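Local coordinates for protein beta-glucuronidase (Dictyoglomus thermophilum, PDB 6XXW) that probably hydrolyses beta-D-glucuronides, releasing glucuronic acid, as a retaining glycosidase of glycosyl hydrolase family 2, at residues H548-A553 with N567-F572; F506-I511 with Q528-R533; P192-K197 with K270-I275. One frame throughout, in Å; residues are numbered along the deposited sequence.

Contact 1 of 3, residues H548-A553 with N567-F572; sequences HIWNFA and NKKGVF
Asn551 and Phe552 meet 569-572 through three backbone hydrogen bonds. Asn551 N donates to Lys569 O over 2.9 Å, approaching from above the carbonyl plane, 63° out of it, while Asn551 O receives Val571 N. One residue on, Phe552 O takes the amide of Phe572, with 2.9 Å between O and N. Both segments are also fastened from within by Asx turns. Asn551 OD1 accepts Ala553 N on an in-plane lone pair, and Asn567 OD1 accepts Lys569 N, likewise in its carbonyl plane.

These bonds lie where strand 544-550, the eighth of the TIM barrel, gives way to loop. The peptide between Trp550 and Asn551 is cis, a non-proline feature known at this strand end in related barrel glycosidases. Trp550 probably lines a pocket, since its side chain comes within about 3 Å of a bound Tris molecule. Asn551 ND2 lies over one face of the indole toward its rim, 3.2 Å above its plane, whereas Lys569 CD sits at the edge, 3.9 Å from Trp550 CD1. Beyond that point the lysine turns its ammonium to a salt bridge with Asp509 and a hydrogen bond with Tyr473 OH. Asn567 ND2, also at the indole edge, is bonded to Asp175.

With Phe552 CG anti to N (chi1 177°), the ring takes Phe572 CD1 over one face, toward the rim; the two rings meet obliquely, CE1 to CE1 being 3.5 Å and the planes 46° apart. Lys306 makes a cation-pi contact with the Phe552 ring, which also touches Asp325 and Leu329 of helix 319-332. With an alanine here, Phe572 is likely to lose its aromatic neighbour and Lys306 its pi partner, opening a gap against helix 319-332. Gly570 CA adds a C-H...O contact to Asn551 O at 3.3 Å.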
loop_
_atom_site.group_PDB
_atom_site.type_symbol
_atom_site.label_atom_id
_atom_site.label_comp_id
_atom_site.label_asym_id
_atom_site.label_seq_id
_atom_site.Cartn_x
_atom_site.Cartn_y
_atom_site.Cartn_z
ATOM N N HIS A 548 -23.783 15.172 2.586
ATOM C CA HIS A 548 -22.918 14.893 1.452
ATOM C C HIS A 548 -21.489 14.786 1.968
ATOM O O HIS A 548 -20.929 15.764 2.485
ATOM C CB HIS A 548 -23.042 15.977 0.372
ATOM C CG HIS A 548 -24.172 15.757 -0.595
ATOM N ND1 HIS A 548 -24.327 16.506 -1.744
ATOM C CD2 HIS A 548 -25.196 14.868 -0.587
ATOM C CE1 HIS A 548 -25.391 16.086 -2.406
ATOM N NE2 HIS A 548 -25.944 15.098 -1.722
ATOM N N ILE A 549 -20.908 13.609 1.835
ATOM C CA ILE A 549 -19.530 13.385 2.249
ATOM C C ILE A 549 -18.598 13.892 1.153
ATOM O O ILE A 549 -18.865 13.726 -0.040
ATOM C CB ILE A 549 -19.300 11.889 2.557
ATOM C CG1 ILE A 549 -20.002 11.474 3.863
ATOM C CG2 ILE A 549 -17.802 11.569 2.698
ATOM C CD1 ILE A 549 -21.523 11.253 3.771
ATOM N N TRP A 550 -17.510 14.541 1.553
ATOM C CA TRP A 550 -16.413 14.883 0.655
ATOM C C TRP A 550 -15.329 13.822 0.814
ATOM O O TRP A 550 -14.773 13.691 1.907
ATOM C CB TRP A 550 -15.834 16.248 1.017
ATOM C CG TRP A 550 -14.859 16.734 0.019
ATOM C CD1 TRP A 550 -13.495 16.680 0.092
ATOM C CD2 TRP A 550 -15.179 17.322 -1.236
ATOM N NE1 TRP A 550 -12.948 17.221 -1.050
ATOM C CE2 TRP A 550 -13.963 17.622 -1.881
ATOM C CE3 TRP A 550 -16.384 17.641 -1.872
ATOM C CZ2 TRP A 550 -13.913 18.241 -3.138
ATOM C CZ3 TRP A 550 -16.337 18.248 -3.130
ATOM C CH2 TRP A 550 -15.111 18.534 -3.748
ATOM N N ASN A 551 -14.996 13.087 -0.257
ATOM C CA ASN A 551 -15.497 13.224 -1.637
ATOM C C ASN A 551 -15.936 11.830 -2.070
ATOM O O ASN A 551 -15.638 10.861 -1.372
ATOM C CB ASN A 551 -14.394 13.735 -2.580
ATOM C CG ASN A 551 -14.888 14.023 -4.006
ATOM O OD1 ASN A 551 -15.039 13.113 -4.836
ATOM N ND2 ASN A 551 -15.106 15.302 -4.305
ATOM N N PHE A 552 -16.625 11.728 -3.210
ATOM C CA PHE A 552 -16.904 10.419 -3.804
ATOM C C PHE A 552 -15.618 9.610 -3.982
ATOM O O PHE A 552 -15.541 8.449 -3.565
ATOM C CB PHE A 552 -17.625 10.595 -5.146
ATOM C CG PHE A 552 -17.895 9.293 -5.891
ATOM C CD1 PHE A 552 -18.946 8.463 -5.518
ATOM C CD2 PHE A 552 -17.120 8.934 -6.991
ATOM C CE1 PHE A 552 -19.206 7.278 -6.206
ATOM C CE2 PHE A 552 -17.363 7.751 -7.692
ATOM C CZ PHE A 552 -18.415 6.918 -7.300
ATOM N N ALA A 553 -14.586 10.209 -4.582
ATOM C CA ALA A 553 -13.362 9.462 -4.872
ATOM C C ALA A 553 -12.132 10.359 -4.783
ATOM O O ALA A 553 -12.213 11.568 -5.030
ATOM C CB ALA A 553 -13.420 8.829 -6.269
ATOM N N ASN A 567 -6.011 14.842 -3.457
ATOM C CA ASN A 567 -6.914 14.856 -2.314
ATOM C C ASN A 567 -7.349 13.421 -2.027
ATOM O O ASN A 567 -7.892 12.741 -2.902
ATOM C CB ASN A 567 -8.115 15.752 -2.614
ATOM C CG ASN A 567 -8.997 16.001 -1.402
ATOM O OD1 ASN A 567 -9.475 15.062 -0.757
ATOM N ND2 ASN A 567 -9.254 17.274 -1.111
ATOM N N LYS A 568 -7.124 12.966 -0.800
ATOM C CA LYS A 568 -7.359 11.578 -0.444
ATOM C C LYS A 568 -8.609 11.398 0.404
ATOM O O LYS A 568 -8.743 10.382 1.083
ATOM C CB LYS A 568 -6.134 11.009 0.276
ATOM C CG LYS A 568 -4.968 10.701 -0.664
ATOM C CD LYS A 568 -5.277 9.447 -1.490
ATOM C CE LYS A 568 -4.061 8.934 -2.273
ATOM N NZ LYS A 568 -3.630 9.889 -3.359
ATOM N N LYS A 569 -9.545 12.349 0.354
ATOM C CA LYS A 569 -10.785 12.237 1.106
ATOM C C LYS A 569 -11.840 11.382 0.403
ATOM O O LYS A 569 -12.974 11.309 0.888
ATOM C CB LYS A 569 -11.345 13.633 1.378
ATOM C CG LYS A 569 -10.435 14.478 2.267
ATOM C CD LYS A 569 -11.210 15.536 3.033
ATOM C CE LYS A 569 -10.274 16.364 3.914
ATOM N NZ LYS A 569 -9.106 16.893 3.133
ATOM N N GLY A 570 -11.506 10.735 -0.710
ATOM C CA GLY A 570 -12.486 9.888 -1.369
ATOM C C GLY A 570 -12.990 8.781 -0.452
ATOM O O GLY A 570 -12.248 8.233 0.369
ATOM N N VAL A 571 -14.284 8.477 -0.568
ATOM C CA VAL A 571 -14.851 7.264 0.020
ATOM C C VAL A 571 -14.476 6.051 -0.835
ATOM O O VAL A 571 -14.383 4.924 -0.329
ATOM C CB VAL A 571 -16.375 7.446 0.162
ATOM C CG1 VAL A 571 -17.099 6.123 0.286
ATOM C CG2 VAL A 571 -16.708 8.375 1.332
ATOM N N PHE A 572 -14.269 6.267 -2.130
ATOM C CA PHE A 572 -13.719 5.287 -3.056
ATOM C C PHE A 572 -12.318 5.721 -3.466
ATOM O O PHE A 572 -11.999 6.914 -3.476
ATOM C CB PHE A 572 -14.591 5.139 -4.319
ATOM C CG PHE A 572 -15.974 4.627 -4.039
ATOM C CD1 PHE A 572 -17.023 5.512 -3.862
ATOM C CD2 PHE A 572 -16.221 3.271 -3.932
ATOM C CE1 PHE A 572 -18.304 5.062 -3.592
ATOM C CE2 PHE A 572 -17.509 2.808 -3.653
ATOM C CZ PHE A 572 -18.553 3.711 -3.492
#

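Contact 2 of 3, residues F506-I511 with Q528-R533; sequences FGADAI and QEMIKR
In the TIM barrel, the loop after strand 501-505, the seventh, packs on helix 524-538, bringing Phe506, Gly507 and Ala508 against Met530 and Ile531. The helix leads on to the eighth strand, 544-550. In family 2 enzymes the catalytic nucleophile is carried at the end of the seventh strand, which this loop follows.

The evidence is wholly one of van der Waals fit, without polar bonds between the segments. Phe506 turns its ring toward the helix, where CE2 lies 4.0 Å from Ile531 CG2 and at a similar distance from CG1, so that the ring corner abuts both branches of the isoleucine. The two side chains cross at about a right angle, and Ile531 O is near the ring plane, at its edge, 3.9 Å from Phe506 CE2. A chi1 of 61°, which sets CG between the backbone N and the carbonyl carbon, delivers the ring here. Phe534, one turn further along the helix, meets the Phe506 ring nearly parallel, and Ile531 also touches Ile549 of the eighth strand.

Gly507 has backbone angles of 162° and -179°, at which a CB would jam against the preceding carbonyl oxygen, so this almost fully extended conformation calls for a glycine. Met530, itself fully extended, reaches across this chain. Its SD touches Ala508 CB at 3.7 Å. Beyond it, the methyl CE presses to 3.2 Å from Gly507 O, a buried carbonyl oxygen with no hydrogen-bond partner in the model.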
loop_
_atom_site.group_PDB
_atom_site.type_symbol
_atom_site.label_atom_id
_atom_site.label_comp_id
_atom_site.label_asym_id
_atom_site.label_seq_id
_atom_site.Cartn_x
_atom_site.Cartn_y
_atom_site.Cartn_z
ATOM N N PHE A 506 -17.968 17.072 4.452
ATOM C CA PHE A 506 -17.241 16.688 5.653
ATOM C C PHE A 506 -16.504 15.406 5.311
ATOM O O PHE A 506 -16.981 14.613 4.496
ATOM C CB PHE A 506 -18.158 16.502 6.880
ATOM C CG PHE A 506 -19.206 15.416 6.734
ATOM C CD1 PHE A 506 -20.262 15.556 5.844
ATOM C CD2 PHE A 506 -19.147 14.271 7.536
ATOM C CE1 PHE A 506 -21.225 14.579 5.723
ATOM C CE2 PHE A 506 -20.106 13.277 7.436
ATOM C CZ PHE A 506 -21.155 13.418 6.529
ATOM N N GLY A 507 -15.338 15.232 5.906
ATOM C CA GLY A 507 -14.537 14.063 5.604
ATOM C C GLY A 507 -13.101 14.268 6.025
ATOM O O GLY A 507 -12.724 15.308 6.572
ATOM N N ALA A 508 -12.302 13.233 5.750
ATOM C CA ALA A 508 -10.915 13.146 6.181
ATOM C C ALA A 508 -10.115 12.429 5.101
ATOM O O ALA A 508 -10.636 11.511 4.463
ATOM C CB ALA A 508 -10.813 12.389 7.515
ATOM N N ASP A 509 -8.869 12.852 4.875
ATOM C CA ASP A 509 -8.005 12.109 3.959
ATOM C C ASP A 509 -7.714 10.732 4.539
ATOM O O ASP A 509 -7.481 10.598 5.742
ATOM C CB ASP A 509 -6.680 12.840 3.724
ATOM C CG ASP A 509 -6.847 14.140 2.972
ATOM O OD1 ASP A 509 -7.263 15.141 3.607
ATOM O OD2 ASP A 509 -6.537 14.165 1.759
ATOM N N ALA A 510 -7.761 9.698 3.691
ATOM C CA ALA A 510 -7.413 8.343 4.114
ATOM C C ALA A 510 -6.611 7.671 3.008
ATOM O O ALA A 510 -7.090 7.552 1.877
ATOM C CB ALA A 510 -8.656 7.508 4.456
ATOM N N ILE A 511 -5.387 7.261 3.317
ATOM C CA ILE A 511 -4.618 6.459 2.376
ATOM C C ILE A 511 -5.133 5.030 2.457
ATOM O O ILE A 511 -5.212 4.458 3.547
ATOM C CB ILE A 511 -3.114 6.514 2.690
ATOM C CG1 ILE A 511 -2.611 7.956 2.814
ATOM C CG2 ILE A 511 -2.336 5.742 1.618
ATOM C CD1 ILE A 511 -2.951 8.820 1.645
ATOM N N GLN A 528 -13.615 6.904 8.835
ATOM C CA GLN A 528 -14.910 6.323 9.194
ATOM C C GLN A 528 -15.431 6.875 10.518
ATOM O O GLN A 528 -16.623 7.174 10.639
ATOM C CB GLN A 528 -14.817 4.784 9.255
ATOM C CG GLN A 528 -16.053 4.097 9.871
ATOM C CD GLN A 528 -16.115 2.597 9.597
ATOM O OE1 GLN A 528 -16.113 2.163 8.447
ATOM N NE2 GLN A 528 -16.165 1.803 10.659
ATOM N N GLU A 529 -14.567 7.005 11.530
ATOM C CA GLU A 529 -15.044 7.480 12.827
ATOM C C GLU A 529 -15.502 8.932 12.744
ATOM O O GLU A 529 -16.538 9.300 13.307
ATOM C CB GLU A 529 -13.951 7.321 13.884
ATOM C CG GLU A 529 -14.410 7.623 15.310
ATOM C CD GLU A 529 -15.427 6.618 15.838
ATOM O OE1 GLU A 529 -15.440 5.456 15.372
ATOM O OE2 GLU A 529 -16.224 7.000 16.724
ATOM N N MET A 530 -14.737 9.769 12.047
ATOM C CA MET A 530 -15.144 11.157 11.871
ATOM C C MET A 530 -16.512 11.234 11.200
ATOM O O MET A 530 -17.423 11.915 11.684
ATOM C CB MET A 530 -14.093 11.900 11.047
ATOM C CG MET A 530 -14.520 13.315 10.685
ATOM S SD MET A 530 -13.309 14.124 9.619
ATOM C CE MET A 530 -14.057 15.760 9.461
ATOM N N ILE A 531 -16.687 10.507 10.099
ATOM C CA ILE A 531 -17.943 10.584 9.360
ATOM C C ILE A 531 -19.088 10.057 10.217
ATOM O O ILE A 531 -20.174 10.651 10.268
ATOM C CB ILE A 531 -17.808 9.829 8.021
ATOM C CG1 ILE A 531 -17.032 10.688 7.015
ATOM C CG2 ILE A 531 -19.165 9.434 7.469
ATOM C CD1 ILE A 531 -16.582 9.930 5.773
ATOM N N LYS A 532 -18.839 8.969 10.955
ATOM C CA LYS A 532 -19.862 8.384 11.820
ATOM C C LYS A 532 -20.320 9.364 12.894
ATOM O O LYS A 532 -21.517 9.459 13.192
ATOM C CB LYS A 532 -19.318 7.104 12.461
ATOM C CG LYS A 532 -20.234 6.458 13.475
ATOM C CD LYS A 532 -19.663 5.118 13.944
ATOM C CE LYS A 532 -18.580 5.302 15.002
ATOM N NZ LYS A 532 -18.208 4.007 15.672
ATOM N N ARG A 533 -19.385 10.101 13.490
ATOM C CA ARG A 533 -19.748 11.024 14.560
ATOM C C ARG A 533 -20.480 12.243 14.015
ATOM O O ARG A 533 -21.398 12.764 14.661
ATOM C CB ARG A 533 -18.496 11.440 15.329
ATOM C CG ARG A 533 -17.858 10.289 16.097
ATOM C CD ARG A 533 -16.658 10.765 16.881
ATOM N NE ARG A 533 -17.053 11.480 18.090
ATOM C CZ ARG A 533 -16.378 11.438 19.235
ATOM N NH1 ARG A 533 -15.271 10.713 19.323
ATOM N NH2 ARG A 533 -16.805 12.124 20.288
#

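Contact 3 of 3, residues P192-K197 with K270-I275; sequences PKVYIK and KDNFDI
Loop 192-197 runs in the same general direction as the start of strand 273-280, Val194 CA lying 5.9 Å from Asn272 CA and Tyr195 CA 5.8 Å from Asp274 CA. Side chains, not a ladder of backbone bonds, bridge that spacing. Asn272 OD1 accepts Val194 N at 3.1 Å, the donor standing well above the carbonyl plane, 74° out of it. The amide's ND2 end packs beside Val194 CG2, crossing the valine at about a right angle.

Asp274 reaches the loop because its CG is anti to the backbone N (chi1 -167°). Its OD2 takes Ile196 N over 2.8 Å in an almost straight bond (174°) and also pairs with Arg30, while OD1 is bonded to Thr29; both oxygens are thus engaged. Pro192 fits between these polar groups, CG at 3.1 Å from Phe273 O and CD at 3.4 Å from Asp274 OD1. Val194 O is buried without a partner in the model.

The loop carries the chain from strand 185-191 of the sugar-binding domain into strand 198-206 of the next, immunoglobulin-like domain. Val194 and Ile196 rest on strand 257-268, the partner of 273-280, and Tyr195 reaches strand 90-99.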
loop_
_atom_site.group_PDB
_atom_site.type_symbol
_atom_site.label_atom_id
_atom_site.label_comp_id
_atom_site.label_asym_id
_atom_site.label_seq_id
_atom_site.Cartn_x
_atom_site.Cartn_y
_atom_site.Cartn_z
ATOM N N PRO A 192 -31.787 20.611 -40.566
ATOM C CA PRO A 192 -32.363 21.357 -41.689
ATOM C C PRO A 192 -32.178 22.852 -41.479
ATOM O O PRO A 192 -31.898 23.324 -40.376
ATOM C CB PRO A 192 -33.845 20.969 -41.662
ATOM C CG PRO A 192 -33.930 19.776 -40.774
ATOM C CD PRO A 192 -32.810 19.872 -39.809
ATOM N N LYS A 193 -32.358 23.611 -42.564
ATOM C CA LYS A 193 -32.120 25.051 -42.504
ATOM C C LYS A 193 -33.093 25.750 -41.568
ATOM O O LYS A 193 -32.745 26.771 -40.964
ATOM C CB LYS A 193 -32.189 25.655 -43.912
ATOM C CG LYS A 193 -31.177 25.040 -44.872
ATOM C CD LYS A 193 -29.847 25.777 -44.761
ATOM C CE LYS A 193 -28.949 25.524 -45.963
ATOM N NZ LYS A 193 -28.928 26.646 -46.956
ATOM N N VAL A 194 -34.313 25.231 -41.450
ATOM C CA VAL A 194 -35.270 25.655 -40.436
ATOM C C VAL A 194 -35.453 24.469 -39.499
ATOM O O VAL A 194 -35.818 23.372 -39.941
ATOM C CB VAL A 194 -36.605 26.092 -41.065
ATOM C CG1 VAL A 194 -37.599 26.550 -39.997
ATOM C CG2 VAL A 194 -36.368 27.182 -42.102
ATOM N N TYR A 195 -35.201 24.678 -38.209
ATOM C CA TYR A 195 -34.930 23.559 -37.317
ATOM C C TYR A 195 -35.321 23.926 -35.891
ATOM O O TYR A 195 -35.514 25.096 -35.561
ATOM C CB TYR A 195 -33.448 23.164 -37.368
ATOM C CG TYR A 195 -32.494 24.219 -36.822
ATOM C CD1 TYR A 195 -32.248 25.397 -37.523
ATOM C CD2 TYR A 195 -31.830 24.030 -35.614
ATOM C CE1 TYR A 195 -31.386 26.359 -37.028
ATOM C CE2 TYR A 195 -30.958 24.987 -35.117
ATOM C CZ TYR A 195 -30.745 26.146 -35.835
ATOM O OH TYR A 195 -29.888 27.096 -35.352
ATOM N N ILE A 196 -35.411 22.904 -35.043
ATOM C CA ILE A 196 -35.705 23.083 -33.625
ATOM C C ILE A 196 -34.428 23.577 -32.950
ATOM O O ILE A 196 -33.461 22.825 -32.828
ATOM C CB ILE A 196 -36.192 21.782 -32.981
ATOM C CG1 ILE A 196 -37.492 21.307 -33.625
ATOM C CG2 ILE A 196 -36.332 21.962 -31.465
ATOM C CD1 ILE A 196 -37.510 19.802 -33.856
ATOM N N LYS A 197 -34.421 24.838 -32.512
ATOM C CA LYS A 197 -33.217 25.415 -31.924
ATOM C C LYS A 197 -33.098 25.106 -30.439
ATOM O O LYS A 197 -31.988 24.896 -29.936
ATOM C CB LYS A 197 -33.195 26.933 -32.127
ATOM C CG LYS A 197 -33.117 27.392 -33.591
ATOM C CD LYS A 197 -32.995 28.920 -33.675
ATOM C CE LYS A 197 -31.873 29.427 -32.770
ATOM N NZ LYS A 197 -31.441 30.836 -33.065
ATOM N N LYS A 270 -43.269 23.523 -45.079
ATOM C CA LYS A 270 -43.308 23.229 -46.507
ATOM C C LYS A 270 -41.987 22.629 -46.976
ATOM O O LYS A 270 -41.951 21.527 -47.534
ATOM C CB LYS A 270 -43.638 24.501 -47.293
ATOM N N ASP A 271 -40.883 23.341 -46.744
ATOM C CA ASP A 271 -39.577 22.921 -47.229
ATOM C C ASP A 271 -38.697 22.294 -46.155
ATOM O O ASP A 271 -37.626 21.773 -46.485
ATOM C CB ASP A 271 -38.839 24.115 -47.850
ATOM N N ASN A 272 -39.109 22.321 -44.888
ATOM C CA ASN A 272 -38.266 21.831 -43.808
ATOM C C ASN A 272 -39.040 20.889 -42.903
ATOM O O ASN A 272 -40.229 21.090 -42.631
ATOM C CB ASN A 272 -37.687 22.980 -42.988
ATOM C CG ASN A 272 -36.729 23.824 -43.787
ATOM O OD1 ASN A 272 -35.519 23.588 -43.784
ATOM N ND2 ASN A 272 -37.268 24.804 -44.506
ATOM N N PHE A 273 -38.331 19.867 -42.434
ATOM C CA PHE A 273 -38.858 18.801 -41.597
ATOM C C PHE A 273 -37.770 18.495 -40.581
ATOM O O PHE A 273 -36.620 18.291 -40.971
ATOM C CB PHE A 273 -39.198 17.587 -42.469
ATOM C CG PHE A 273 -39.566 16.342 -41.710
ATOM C CD1 PHE A 273 -40.618 16.337 -40.817
ATOM C CD2 PHE A 273 -38.890 15.151 -41.950
ATOM C CE1 PHE A 273 -40.961 15.179 -40.137
ATOM C CE2 PHE A 273 -39.226 13.988 -41.278
ATOM C CZ PHE A 273 -40.267 14.002 -40.372
ATOM N N ASP A 274 -38.108 18.502 -39.292
ATOM C CA ASP A 274 -37.092 18.303 -38.259
ATOM C C ASP A 274 -37.706 17.564 -37.080
ATOM O O ASP A 274 -38.831 17.860 -36.673
ATOM C CB ASP A 274 -36.496 19.655 -37.812
ATOM C CG ASP A 274 -35.219 19.509 -36.964
ATOM O OD1 ASP A 274 -34.470 18.510 -37.130
ATOM O OD2 ASP A 274 -34.956 20.422 -36.144
ATOM N N ILE A 275 -36.958 16.612 -36.521
ATOM C CA ILE A 275 -37.413 15.863 -35.358
ATOM C C ILE A 275 -36.325 15.888 -34.287
ATOM O O ILE A 275 -35.156 15.616 -34.575
ATOM C CB ILE A 275 -37.780 14.410 -35.718
ATOM C CG1 ILE A 275 -38.921 14.387 -36.743
ATOM C CG2 ILE A 275 -38.161 13.634 -34.467
ATOM C CD1 ILE A 275 -39.302 12.998 -37.190
#

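Contacts 1 and 2 are adjoining parts of one barrel, their centres 9 Å apart. A salt bridge ties them, Lys569 NZ to Asp509 OD1 at 2.6 Å, and Ile549 CG1 packs on Phe506 CZ at 3.5 Å, so the loop after the seventh strand packs directly on the eighth. Of the three, contact 1 comes nearest a probable pocket, through Trp550 beside the bound Tris, probably a crystallisation additive occupying the presumed sugar site. Contact 3 belongs to another domain on the opposite side of the chain's centre. Its centre is 46 Å from that of contact 1 and 54 Å from that of contact 2, with nearest atoms about 30 and 38 Å away.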